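Local coordinates for SusD superfamily protein (Bacteroides fragilis, PDB 3L22) that probably binds glycans at the outer membrane, as an alpha-helical member of the SusD family, and carries zinc ions in this crystal form, at residues A[182-187]-A[198-204]; A[121-125]-A[174-179]; A[248-254]-A[321-327]; A[25-29]-A[195-199]. All blocks are in the same frame, centred on the assembly; numbering follows the deposited sequence.

Contact 1 (A[182-187]-A[198-204]). With ZN (zinc ion), chain E.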
loop_
_atom_site.group_PDB
_atom_site.type_symbol
_atom_site.label_atom_id
_atom_site.label_comp_id
_atom_site.label_asym_id
_atom_site.label_seq_id
_atom_site.Cartn_x
_atom_site.Cartn_y
_atom_site.Cartn_z
ATOM N N ILE A 182 -4.503 19.306 -5.989
ATOM C CA ILE A 182 -3.280 19.028 -5.257
ATOM C C ILE A 182 -2.267 20.147 -5.297
ATOM O O ILE A 182 -1.164 20.000 -4.778
ATOM C CB ILE A 182 -2.631 17.688 -5.714
ATOM C CG1 ILE A 182 -2.232 17.701 -7.189
ATOM C CG2 ILE A 182 -3.538 16.508 -5.392
ATOM C CD1 ILE A 182 -1.444 16.484 -7.531
ATOM N N SER A 183 -2.633 21.296 -5.843
ATOM C CA SER A 183 -1.637 22.332 -6.117
ATOM C C SER A 183 -1.167 23.053 -4.871
ATOM O O SER A 183 -0.181 23.737 -4.954
ATOM C CB SER A 183 -2.193 23.362 -7.102
ATOM O OG SER A 183 -3.434 23.859 -6.618
ATOM N N ALA A 184 -1.816 22.873 -3.719
ATOM C CA ALA A 184 -1.323 23.469 -2.487
ATOM C C ALA A 184 -0.464 22.478 -1.716
ATOM O O ALA A 184 0.146 22.872 -0.723
ATOM C CB ALA A 184 -2.453 23.979 -1.626
ATOM N N LEU A 185 -0.400 21.215 -2.150
ATOM C CA LEU A 185 0.457 20.275 -1.466
ATOM C C LEU A 185 1.936 20.612 -1.646
ATOM O O LEU A 185 2.349 21.156 -2.649
ATOM C CB LEU A 185 0.185 18.837 -1.879
ATOM C CG LEU A 185 -1.173 18.262 -1.486
ATOM C CD1 LEU A 185 -1.285 16.865 -2.169
ATOM C CD2 LEU A 185 -1.407 18.191 0.064
ATOM N N ASP A 186 2.721 20.245 -0.641
ATOM C CA ASP A 186 4.190 20.438 -0.642
ATOM C C ASP A 186 4.880 19.569 -1.714
ATOM O O ASP A 186 4.276 18.633 -2.250
ATOM C CB ASP A 186 4.710 20.048 0.747
ATOM C CG ASP A 186 6.163 20.407 0.968
ATOM O OD1 ASP A 186 6.515 21.538 0.586
ATOM O OD2 ASP A 186 6.926 19.541 1.506
ATOM N N THR A 187 6.122 19.911 -2.044
ATOM C CA THR A 187 6.906 19.233 -3.056
ATOM C C THR A 187 8.328 18.871 -2.637
ATOM O O THR A 187 9.148 18.646 -3.498
ATOM C CB THR A 187 7.007 20.103 -4.334
ATOM O OG1 THR A 187 7.657 21.316 -3.985
ATOM C CG2 THR A 187 5.604 20.447 -4.923
ATOM N N ALA A 198 1.833 14.167 2.985
ATOM C CA ALA A 198 1.496 14.026 1.582
ATOM C C ALA A 198 1.985 15.197 0.739
ATOM O O ALA A 198 1.648 16.359 1.003
ATOM C CB ALA A 198 -0.040 13.863 1.387
ATOM N N THR A 199 2.801 14.873 -0.253
ATOM C CA THR A 199 3.246 15.801 -1.272
ATOM C C THR A 199 2.407 15.629 -2.534
ATOM O O THR A 199 1.619 14.684 -2.644
ATOM C CB THR A 199 4.702 15.522 -1.630
ATOM O OG1 THR A 199 4.860 14.123 -1.966
ATOM C CG2 THR A 199 5.638 15.943 -0.472
ATOM N N GLN A 200 2.598 16.525 -3.496
ATOM C CA GLN A 200 2.017 16.345 -4.805
ATOM C C GLN A 200 2.439 15.004 -5.389
ATOM O O GLN A 200 1.596 14.269 -5.930
ATOM C CB GLN A 200 2.406 17.500 -5.736
ATOM C CG GLN A 200 1.803 18.820 -5.249
ATOM C CD GLN A 200 1.987 19.952 -6.220
ATOM O OE1 GLN A 200 2.028 19.722 -7.440
ATOM N NE2 GLN A 200 2.138 21.183 -5.694
ATOM N N ALA A 201 3.719 14.642 -5.244
ATOM C CA ALA A 201 4.200 13.302 -5.688
ATOM C C ALA A 201 3.447 12.138 -5.053
ATOM O O ALA A 201 3.113 11.177 -5.738
ATOM C CB ALA A 201 5.704 13.152 -5.414
ATOM N N ALA A 202 3.182 12.207 -3.755
ATOM C CA ALA A 202 2.412 11.161 -3.088
ATOM C C ALA A 202 0.969 11.032 -3.643
ATOM O O ALA A 202 0.463 9.930 -3.871
ATOM C CB ALA A 202 2.368 11.433 -1.576
ATOM N N ALA A 203 0.312 12.172 -3.808
ATOM C CA ALA A 203 -1.029 12.217 -4.342
ATOM C C ALA A 203 -1.059 11.619 -5.765
ATOM O O ALA A 203 -1.966 10.868 -6.118
ATOM C CB ALA A 203 -1.542 13.652 -4.338
ATOM N N ASN A 204 -0.065 11.976 -6.569
ATOM C CA ASN A 204 0.043 11.467 -7.931
ATOM C C ASN A 204 0.360 9.980 -8.000
ATOM O O ASN A 204 -0.125 9.278 -8.895
ATOM C CB ASN A 204 1.072 12.289 -8.719
ATOM C CG ASN A 204 0.516 13.640 -9.179
ATOM O OD1 ASN A 204 -0.602 13.695 -9.662
ATOM N ND2 ASN A 204 1.316 14.722 -9.070
HETATM ZN ZN ZN E . 7.888 22.694 1.488
HETATM O O HOH W 1 1.884 23.598 -7.170
HETATM O O HOH W 2 1.695 18.946 1.612
HETATM O O HOH W 3 5.621 16.662 -4.807
#

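Contact 2 (A[121-125]-A[174-179]). With ZN (zinc ion), chain H; EDO (1,2-ethanediol), chain Z.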
loop_
_atom_site.group_PDB
_atom_site.type_symbol
_atom_site.label_atom_id
_atom_site.label_comp_id
_atom_site.label_asym_id
_atom_site.label_seq_id
_atom_site.Cartn_x
_atom_site.Cartn_y
_atom_site.Cartn_z
ATOM N N LYS A 121 -7.571 15.219 2.768
ATOM C CA LYS A 121 -8.218 14.453 1.708
ATOM C C LYS A 121 -7.371 13.280 1.197
ATOM O O LYS A 121 -7.896 12.203 0.922
ATOM C CB LYS A 121 -8.664 15.374 0.567
ATOM C CG LYS A 121 -9.873 16.260 0.941
ATOM C CD LYS A 121 -10.364 17.006 -0.307
ATOM C CE LYS A 121 -11.501 17.933 0.048
ATOM N NZ LYS A 121 -11.979 18.650 -1.167
ATOM N N PHE A 122 -6.058 13.477 1.106
ATOM C CA PHE A 122 -5.139 12.407 0.736
ATOM C C PHE A 122 -5.243 11.222 1.729
ATOM O O PHE A 122 -5.329 10.087 1.302
ATOM C CB PHE A 122 -3.695 12.903 0.677
ATOM C CG PHE A 122 -2.705 11.812 0.498
ATOM C CD1 PHE A 122 -2.403 11.338 -0.791
ATOM C CD2 PHE A 122 -2.122 11.181 1.598
ATOM C CE1 PHE A 122 -1.511 10.312 -0.975
ATOM C CE2 PHE A 122 -1.235 10.133 1.414
ATOM C CZ PHE A 122 -0.942 9.697 0.097
ATOM N N VAL A 123 -5.238 11.510 3.032
ATOM C CA VAL A 123 -5.362 10.482 4.056
ATOM C C VAL A 123 -6.699 9.715 3.911
ATOM O O VAL A 123 -6.696 8.491 3.923
ATOM C CB VAL A 123 -5.170 11.059 5.454
ATOM C CG1 VAL A 123 -5.429 10.023 6.532
ATOM C CG2 VAL A 123 -3.742 11.623 5.591
ATOM N N ARG A 124 -7.805 10.426 3.667
ATOM C CA ARG A 124 -9.090 9.751 3.438
ATOM C C ARG A 124 -9.040 8.902 2.173
ATOM O O ARG A 124 -9.510 7.765 2.174
ATOM C CB ARG A 124 -10.203 10.762 3.349
ATOM C CG ARG A 124 -11.586 10.154 3.179
ATOM C CD ARG A 124 -12.651 11.219 3.443
ATOM N NE ARG A 124 -12.662 12.244 2.420
ATOM C CZ ARG A 124 -13.376 13.375 2.506
ATOM N NH1 ARG A 124 -14.176 13.635 3.558
ATOM N NH2 ARG A 124 -13.359 14.217 1.489
ATOM N N ALA A 125 -8.400 9.427 1.133
ATOM C CA ALA A 125 -8.278 8.733 -0.141
ATOM C C ALA A 125 -7.480 7.423 0.010
ATOM O O ALA A 125 -7.890 6.354 -0.496
ATOM C CB ALA A 125 -7.619 9.673 -1.203
ATOM N N HIS A 174 -14.525 8.397 -6.079
ATOM C CA HIS A 174 -14.443 9.344 -4.970
ATOM C C HIS A 174 -12.962 9.622 -4.587
ATOM O O HIS A 174 -12.578 10.768 -4.338
ATOM C CB HIS A 174 -15.211 8.920 -3.719
ATOM C CG HIS A 174 -14.876 9.805 -2.583
ATOM N ND1 HIS A 174 -15.403 11.061 -2.485
ATOM C CD2 HIS A 174 -13.905 9.731 -1.643
ATOM C CE1 HIS A 174 -14.826 11.713 -1.493
ATOM N NE2 HIS A 174 -13.891 10.927 -0.978
ATOM N N ILE A 175 -12.148 8.587 -4.575
ATOM C CA ILE A 175 -10.702 8.735 -4.349
ATOM C C ILE A 175 -10.139 9.748 -5.332
ATOM O O ILE A 175 -9.402 10.634 -4.931
ATOM C CB ILE A 175 -9.958 7.390 -4.449
ATOM C CG1 ILE A 175 -10.328 6.510 -3.247
ATOM C CG2 ILE A 175 -8.429 7.592 -4.509
ATOM C CD1 ILE A 175 -9.991 5.003 -3.393
ATOM N N LEU A 176 -10.547 9.675 -6.603
ATOM C CA LEU A 176 -10.055 10.626 -7.585
ATOM C C LEU A 176 -10.519 12.041 -7.248
ATOM O O LEU A 176 -9.755 12.998 -7.464
ATOM C CB LEU A 176 -10.467 10.237 -9.006
ATOM C CG LEU A 176 -9.869 8.957 -9.564
ATOM C CD1 LEU A 176 -10.568 8.627 -10.907
ATOM C CD2 LEU A 176 -8.363 9.066 -9.707
ATOM N N SER A 177 -11.745 12.184 -6.733
ATOM C CA SER A 177 -12.194 13.495 -6.258
ATOM C C SER A 177 -11.345 14.059 -5.101
ATOM O O SER A 177 -11.012 15.237 -5.094
ATOM C CB SER A 177 -13.648 13.451 -5.815
ATOM O OG SER A 177 -14.478 13.193 -6.903
ATOM N N ASP A 178 -10.977 13.206 -4.158
ATOM C CA ASP A 178 -10.131 13.634 -3.044
ATOM C C ASP A 178 -8.708 13.971 -3.497
ATOM O O ASP A 178 -7.963 14.593 -2.747
ATOM C CB ASP A 178 -10.104 12.568 -1.933
ATOM C CG ASP A 178 -11.294 12.655 -0.973
ATOM O OD1 ASP A 178 -12.083 13.634 -0.956
ATOM O OD2 ASP A 178 -11.448 11.721 -0.165
ATOM N N LEU A 179 -8.320 13.544 -4.697
ATOM C CA LEU A 179 -6.995 13.819 -5.234
ATOM C C LEU A 179 -7.051 14.819 -6.397
ATOM O O LEU A 179 -6.055 15.015 -7.115
ATOM C CB LEU A 179 -6.363 12.508 -5.698
ATOM C CG LEU A 179 -6.157 11.447 -4.606
ATOM C CD1 LEU A 179 -5.649 10.180 -5.282
ATOM C CD2 LEU A 179 -5.172 11.915 -3.527
HETATM ZN ZN ZN H . -16.954 11.984 -3.682
HETATM C C1 EDO Z . -8.264 14.037 -11.862
HETATM O O1 EDO Z . -6.901 14.435 -11.792
HETATM C C2 EDO Z . -8.809 13.308 -10.659
HETATM O O2 EDO Z . -7.966 13.280 -9.520
HETATM O O HOH W 4 -16.461 14.076 -3.124
#

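Contact 3 (A[248-254]-A[321-327]). With EDO (1,2-ethanediol), chain B.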
loop_
_atom_site.group_PDB
_atom_site.type_symbol
_atom_site.label_atom_id
_atom_site.label_comp_id
_atom_site.label_asym_id
_atom_site.label_seq_id
_atom_site.Cartn_x
_atom_site.Cartn_y
_atom_site.Cartn_z
ATOM N N GLU A 248 15.021 8.422 -2.662
ATOM C CA GLU A 248 14.008 7.570 -3.298
ATOM C C GLU A 248 12.619 7.659 -2.647
ATOM O O GLU A 248 11.619 7.282 -3.271
ATOM C CB GLU A 248 14.485 6.121 -3.297
ATOM C CG GLU A 248 13.797 5.255 -4.298
ATOM C CD GLU A 248 14.138 3.773 -4.210
ATOM O OE1 GLU A 248 15.215 3.425 -3.674
ATOM O OE2 GLU A 248 13.306 2.956 -4.720
ATOM N N SER A 249 12.552 8.175 -1.418
ATOM C CA SER A 249 11.366 8.041 -0.587
ATOM C C SER A 249 10.351 9.104 -0.922
ATOM O O SER A 249 10.644 10.289 -0.825
ATOM C CB SER A 249 11.764 8.169 0.893
ATOM O OG SER A 249 12.765 7.234 1.221
ATOM N N ILE A 250 9.157 8.689 -1.319
ATOM C CA ILE A 250 8.099 9.633 -1.642
ATOM C C ILE A 250 7.210 9.818 -0.435
ATOM O O ILE A 250 6.993 10.948 0.021
ATOM C CB ILE A 250 7.292 9.192 -2.887
ATOM C CG1 ILE A 250 8.220 9.095 -4.117
ATOM C CG2 ILE A 250 6.132 10.188 -3.106
ATOM C CD1 ILE A 250 7.697 8.276 -5.292
ATOM N N PHE A 251 6.647 8.731 0.074
ATOM C CA PHE A 251 5.745 8.819 1.231
ATOM C C PHE A 251 5.899 7.573 2.110
ATOM O O PHE A 251 5.862 6.441 1.589
ATOM C CB PHE A 251 4.277 8.983 0.770
ATOM C CG PHE A 251 3.297 9.090 1.903
ATOM C CD1 PHE A 251 3.301 10.205 2.732
ATOM C CD2 PHE A 251 2.372 8.068 2.161
ATOM C CE1 PHE A 251 2.440 10.286 3.833
ATOM C CE2 PHE A 251 1.481 8.152 3.239
ATOM C CZ PHE A 251 1.518 9.247 4.075
ATOM N N SER A 252 6.046 7.799 3.418
ATOM C CA SER A 252 6.214 6.753 4.425
ATOM C C SER A 252 5.514 7.130 5.699
ATOM O O SER A 252 5.189 8.313 5.938
ATOM C CB SER A 252 7.698 6.547 4.788
ATOM O OG SER A 252 8.487 6.244 3.666
ATOM N N LEU A 253 5.278 6.117 6.523
ATOM C CA LEU A 253 4.690 6.302 7.863
ATOM C C LEU A 253 5.837 6.189 8.873
ATOM O O LEU A 253 6.456 5.099 8.991
ATOM C CB LEU A 253 3.618 5.253 8.153
ATOM C CG LEU A 253 2.632 4.965 7.019
ATOM C CD1 LEU A 253 1.610 3.856 7.464
ATOM C CD2 LEU A 253 1.942 6.238 6.645
ATOM N N PRO A 254 6.161 7.300 9.548
ATOM C CA PRO A 254 7.310 7.310 10.456
ATOM C C PRO A 254 6.937 6.742 11.798
ATOM O O PRO A 254 5.746 6.738 12.151
ATOM C CB PRO A 254 7.623 8.803 10.583
ATOM C CG PRO A 254 6.250 9.445 10.478
ATOM C CD PRO A 254 5.497 8.622 9.491
ATOM N N TRP A 321 10.630 2.866 9.532
ATOM C CA TRP A 321 9.482 3.456 8.839
ATOM C C TRP A 321 8.858 2.479 7.829
ATOM O O TRP A 321 9.546 1.608 7.282
ATOM C CB TRP A 321 9.925 4.704 8.093
ATOM C CG TRP A 321 10.325 5.879 8.957
ATOM C CD1 TRP A 321 10.683 5.871 10.291
ATOM C CD2 TRP A 321 10.487 7.216 8.515
ATOM N NE1 TRP A 321 10.991 7.136 10.705
ATOM C CE2 TRP A 321 10.888 7.984 9.633
ATOM C CE3 TRP A 321 10.313 7.858 7.282
ATOM C CZ2 TRP A 321 11.158 9.352 9.541
ATOM C CZ3 TRP A 321 10.579 9.236 7.208
ATOM C CH2 TRP A 321 10.974 9.955 8.333
ATOM N N VAL A 322 7.539 2.594 7.648
ATOM C CA VAL A 322 6.796 1.808 6.706
ATOM C C VAL A 322 6.754 2.607 5.403
ATOM O O VAL A 322 6.175 3.695 5.354
ATOM C CB VAL A 322 5.392 1.506 7.242
ATOM C CG1 VAL A 322 4.528 0.665 6.222
ATOM C CG2 VAL A 322 5.540 0.779 8.608
ATOM N N PRO A 323 7.415 2.106 4.344
ATOM C CA PRO A 323 7.449 2.778 3.052
ATOM C C PRO A 323 6.183 2.511 2.216
ATOM O O PRO A 323 5.889 1.347 1.847
ATOM C CB PRO A 323 8.666 2.150 2.395
ATOM C CG PRO A 323 8.681 0.753 2.896
ATOM C CD PRO A 323 8.139 0.817 4.299
ATOM N N ILE A 324 5.419 3.560 1.935
ATOM C CA ILE A 324 4.186 3.430 1.138
ATOM C C ILE A 324 4.514 3.590 -0.351
ATOM O O ILE A 324 4.201 2.721 -1.135
ATOM C CB ILE A 324 3.120 4.451 1.600
ATOM C CG1 ILE A 324 2.783 4.235 3.101
ATOM C CG2 ILE A 324 1.861 4.408 0.741
ATOM C CD1 ILE A 324 2.242 2.862 3.483
ATOM N N PHE A 325 5.125 4.709 -0.721
ATOM C CA PHE A 325 5.542 4.986 -2.085
ATOM C C PHE A 325 7.019 5.344 -2.120
ATOM O O PHE A 325 7.474 6.244 -1.375
ATOM C CB PHE A 325 4.788 6.199 -2.665
ATOM C CG PHE A 325 3.291 6.082 -2.644
ATOM C CD1 PHE A 325 2.647 4.942 -3.113
ATOM C CD2 PHE A 325 2.516 7.158 -2.206
ATOM C CE1 PHE A 325 1.283 4.866 -3.120
ATOM C CE2 PHE A 325 1.159 7.086 -2.200
ATOM C CZ PHE A 325 0.527 5.938 -2.657
ATOM N N ARG A 326 7.763 4.687 -3.001
ATOM C CA ARG A 326 9.116 5.115 -3.336
ATOM C C ARG A 326 9.334 5.073 -4.835
ATOM O O ARG A 326 8.549 4.446 -5.587
ATOM C CB ARG A 326 10.165 4.302 -2.547
ATOM C CG ARG A 326 10.228 2.862 -2.778
ATOM C CD ARG A 326 11.249 2.234 -1.836
ATOM N NE ARG A 326 11.245 0.786 -1.828
ATOM C CZ ARG A 326 11.900 -0.016 -2.689
ATOM N NH1 ARG A 326 12.636 0.455 -3.694
ATOM N NH2 ARG A 326 11.824 -1.338 -2.546
ATOM N N TYR A 327 10.390 5.748 -5.282
ATOM C CA TYR A 327 10.561 6.007 -6.702
ATOM C C TYR A 327 10.760 4.772 -7.592
ATOM O O TYR A 327 10.400 4.820 -8.763
ATOM C CB TYR A 327 11.683 7.028 -6.909
ATOM C CG TYR A 327 11.815 7.562 -8.315
ATOM C CD1 TYR A 327 10.740 8.144 -8.982
ATOM C CD2 TYR A 327 13.045 7.531 -8.965
ATOM C CE1 TYR A 327 10.870 8.590 -10.287
ATOM C CE2 TYR A 327 13.201 8.021 -10.257
ATOM C CZ TYR A 327 12.118 8.550 -10.902
ATOM O OH TYR A 327 12.308 9.033 -12.156
HETATM C C1 EDO B . 10.107 9.953 -16.430
HETATM O O1 EDO B . 9.098 10.816 -16.978
HETATM C C2 EDO B . 9.501 8.817 -15.603
HETATM O O2 EDO B . 9.855 8.775 -14.185
HETATM O O HOH W 5 8.828 5.771 1.023
#

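Contact 4 (A[25-29]-A[195-199]). With ZN (zinc ion), chain C.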
loop_
_atom_site.group_PDB
_atom_site.type_symbol
_atom_site.label_atom_id
_atom_site.label_comp_id
_atom_site.label_asym_id
_atom_site.label_seq_id
_atom_site.Cartn_x
_atom_site.Cartn_y
_atom_site.Cartn_z
ATOM N N LEU A 25 -4.084 17.518 12.370
ATOM C CA LEU A 25 -3.660 16.994 11.057
ATOM C C LEU A 25 -2.662 15.849 11.219
ATOM O O LEU A 25 -2.813 14.769 10.607
ATOM C CB LEU A 25 -3.027 18.096 10.191
ATOM C CG LEU A 25 -2.438 17.721 8.828
ATOM C CD1 LEU A 25 -3.441 17.040 8.004
ATOM C CD2 LEU A 25 -1.918 18.950 8.108
ATOM N N ASN A 26 -1.659 16.054 12.069
ATOM C CA ASN A 26 -0.742 14.941 12.385
ATOM C C ASN A 26 -1.437 13.735 12.975
ATOM O O ASN A 26 -1.012 12.626 12.731
ATOM C CB ASN A 26 0.447 15.395 13.229
ATOM C CG ASN A 26 1.430 16.235 12.393
ATOM O OD1 ASN A 26 1.805 15.859 11.246
ATOM N ND2 ASN A 26 1.829 17.385 12.935
ATOM N N GLY A 27 -2.520 13.948 13.702
ATOM C CA GLY A 27 -3.336 12.821 14.188
ATOM C C GLY A 27 -3.972 12.018 13.048
ATOM O O GLY A 27 -4.225 10.830 13.215
ATOM N N LEU A 28 -4.236 12.650 11.903
ATOM C CA LEU A 28 -4.765 11.911 10.736
ATOM C C LEU A 28 -3.740 10.923 10.216
ATOM O O LEU A 28 -4.053 9.747 9.961
ATOM C CB LEU A 28 -5.223 12.877 9.615
ATOM C CG LEU A 28 -6.207 13.989 10.039
ATOM C CD1 LEU A 28 -6.642 14.853 8.819
ATOM C CD2 LEU A 28 -7.438 13.385 10.744
ATOM N N TYR A 29 -2.494 11.373 10.123
ATOM C CA TYR A 29 -1.412 10.500 9.694
ATOM C C TYR A 29 -1.170 9.391 10.729
ATOM O O TYR A 29 -0.885 8.255 10.347
ATOM C CB TYR A 29 -0.110 11.292 9.463
ATOM C CG TYR A 29 -0.146 12.179 8.262
ATOM C CD1 TYR A 29 -0.035 11.663 6.992
ATOM C CD2 TYR A 29 -0.327 13.564 8.393
ATOM C CE1 TYR A 29 -0.090 12.498 5.867
ATOM C CE2 TYR A 29 -0.372 14.390 7.288
ATOM C CZ TYR A 29 -0.262 13.847 6.021
ATOM O OH TYR A 29 -0.292 14.688 4.916
ATOM N N VAL A 195 8.611 13.515 3.304
ATOM C CA VAL A 195 8.356 12.073 3.224
ATOM C C VAL A 195 7.182 11.668 4.098
ATOM O O VAL A 195 6.497 10.719 3.763
ATOM C CB VAL A 195 9.631 11.275 3.571
ATOM C CG1 VAL A 195 9.348 9.737 3.667
ATOM C CG2 VAL A 195 10.746 11.624 2.541
ATOM N N THR A 196 6.917 12.393 5.188
ATOM C CA THR A 196 5.915 11.967 6.158
ATOM C C THR A 196 4.597 12.750 6.083
ATOM O O THR A 196 3.627 12.336 6.714
ATOM C CB THR A 196 6.455 12.042 7.582
ATOM O OG1 THR A 196 6.642 13.414 7.941
ATOM C CG2 THR A 196 7.813 11.250 7.668
ATOM N N HIS A 197 4.545 13.846 5.317
ATOM C CA HIS A 197 3.276 14.471 4.898
ATOM C C HIS A 197 3.089 14.178 3.429
ATOM O O HIS A 197 4.075 13.978 2.713
ATOM C CB HIS A 197 3.282 16.006 5.089
ATOM C CG HIS A 197 3.181 16.454 6.511
ATOM N ND1 HIS A 197 2.819 17.736 6.866
ATOM C CD2 HIS A 197 3.398 15.793 7.672
ATOM C CE1 HIS A 197 2.801 17.845 8.181
ATOM N NE2 HIS A 197 3.151 16.678 8.698
ATOM N N ALA A 198 1.833 14.167 2.985
ATOM C CA ALA A 198 1.496 14.026 1.582
ATOM C C ALA A 198 1.985 15.197 0.739
ATOM O O ALA A 198 1.648 16.359 1.003
ATOM C CB ALA A 198 -0.040 13.863 1.387
ATOM N N THR A 199 2.801 14.873 -0.253
ATOM C CA THR A 199 3.246 15.801 -1.272
ATOM C C THR A 199 2.407 15.629 -2.534
ATOM O O THR A 199 1.619 14.684 -2.644
ATOM C CB THR A 199 4.702 15.522 -1.630
ATOM O OG1 THR A 199 4.860 14.123 -1.966
ATOM C CG2 THR A 199 5.638 15.943 -0.472
HETATM ZN ZN ZN C . 2.141 19.151 5.634
HETATM O O HOH W 6 3.652 19.589 4.485
HETATM O O HOH W 7 1.497 21.016 6.723
#

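Contact 1 (A[182-187]-A[198-204])
Direct polar contacts between 182-187 and 198-204 converge on Q200, the first residue of helix 200-213. Its backbone N donates to D186 O (3.0 Å), and its side chain reaches across so that NE2 donates to L185 O (3.1 Å); the opening of the helix is thus tied to two consecutive carbonyls of the loop. Two waters extend this network: one accepts from Q200 NE2 and donates to S183 O, the other accepts from D186 N and donates to A198 O. T199 is the N-cap, its OG1 accepting from A202 N at 3.1 Å. The helix belongs to the alpha-helical region, assigned to the TPR clan, that SusD-like proteins share, and the loop leads from helix 168-178 toward helix 192-196. A type I turn, I182 to L185, folds the loop so that two aliphatic side chains point at the helix. Both meet A203: I182 CG2 lies 3.6 Å from A203 CB, and L185 CD1 lies 3.9 Å from the same methyl. L185 also packs on Q118 and E119 of helix 113-131. D186 faces a different partner with its carboxylate: OD1 binds a zinc ion at 2.0 Å, and E188 supplies a further ligand to that metal.

Contact 2 (A[121-125]-A[174-179])
This is a buried packing of two nearly antiparallel helices, 113-131 and 168-178, within the alpha-helical, TPR-clan region of the SusD-like fold. The short segments 121-125 and 174-178 run at 160° to each other, with an axial separation of 8.8 Å at closest approach. Small A125 permits a close fit at one end, where its CA lies 4.9 Å from the CA of I175. Its methyl CB sits 4.0 Å from I175 CG2, 3.9 Å from D178 CB and 4.1 Å from L179 CD2, while F122 CD1 adds a 3.9 Å contact to L179 CD2. On its far side the F122 ring meets F251 edge-to-face, linking the helix pair to the strand 249-253.

Beside this apolar patch, R124 and D178 form a bidentate salt bridge: R124 NE donates to D178 OD2 (2.9 Å) and R124 NH2 to D178 OD1 (2.8 Å). N96 of helix 79-103 takes the remaining guanidinium nitrogen, NH1. One turn before D178, H174 NE2 donates to D178 OD2 at 2.7 Å, and H174 ND1 binds a zinc ion at 2.2 Å. The aspartate therefore neutralises the buried arginine and, by accepting from NE2, fixes the histidine tautomer that leaves ND1 available to the metal.

Contact 3 (A[248-254]-A[321-327])
Strands 249-253 and 322-326 pair antiparallel, and their register slips twice. L253 and V322 form a regular hydrogen-bonded pair, with L253 N to V322 O at 2.8 Å and V322 N to L253 O at 3.0 Å. Further along, I250 N and F251 N both donate to F325 O (each 3.0 Å), while I324 N and F325 N both donate to F251 O (2.9 and 3.0 Å). These are two classic beta bulges, one on each strand, and the chain turns a corner at I250 and at I324. Such a two-stranded sheet is a small element in the mostly helical SusD-like fold; here Y327 N donates to E248 O (2.8 Å) just where helix 327-339 begins. F251, L253, V322 and F325 share one face: F251 CB lies 3.9 Å from F325 CD2, and both rings reach F122 of helix 113-131. S249, S252, P323 and R326 point to the opposite face. There E248 OE2 and R326 NH1 form a salt bridge of 2.8 Å, extended by R358 to E248 and by E388 and E392 to R326. At the other end P254 lies over W321, its CA 3.5 Å from the centroid of the five-membered ring in a CH-pi contact.

Contact 4 (A[25-29]-A[195-199])
V195 and T196 end helix 192-196, and T196 meets helix 18-33 through its backbone: T196 O lies over a face of the Y29 ring, 3.7 Å from CD1. Its methyl-bearing side chain packs instead on P254 and W321. H197 is the first residue to leave helical geometry. Its ring and that of Y29 are almost parallel, with planes at 10°, but are slid so far apart that they barely overlap, their centroids being 5.1 Å apart. H197 NE2 donates to OD1 of N26, which lies about one helical turn before Y29, at 3.0 Å, while on the other nitrogen of the imidazole H197 ND1 binds zinc at 2.0 Å. A198 follows with its N donating to Y29 OH at 2.9 Å in a nearly linear bond, and its CB comes within 3.6 Å of the same hydroxyl oxygen. T199 turns away from this helix and caps the next one, 200-213. Two waters and E119 of helix 113-131, which also hydrogen-bonds Y29 OH, complete the zinc shell. The arrangement is a four-coordinate His-Glu-water zinc site, whose two protein ligands come from distant parts of the chain and are both held by second-shell residues of helix 18-33.

Contacts 1 and 4 share A198 and T199, which lie in the short link H197-T199 between helix 192-196 and helix 200-213, and the centres of the two contacts are about 11 Å apart. F122 of contact 2 draws the set together: its CD2 lies 3.4 Å from A198 CB, its CE2 3.8 Å from F251 CE2 of contact 3, and its CE1 3.8 Å from A203 N of contact 1. Contact 3 docks on contact 4 through a probable hydrogen bond, S252 N to V195 O at 3.0 Å, and on contact 1 where A202 O comes within 3.4 Å of F325 CE2. Contacts 1, 2 and 4 each hold a different zinc ion, and the nearest side-chain atoms of H197 and D186 are about 6 Å apart.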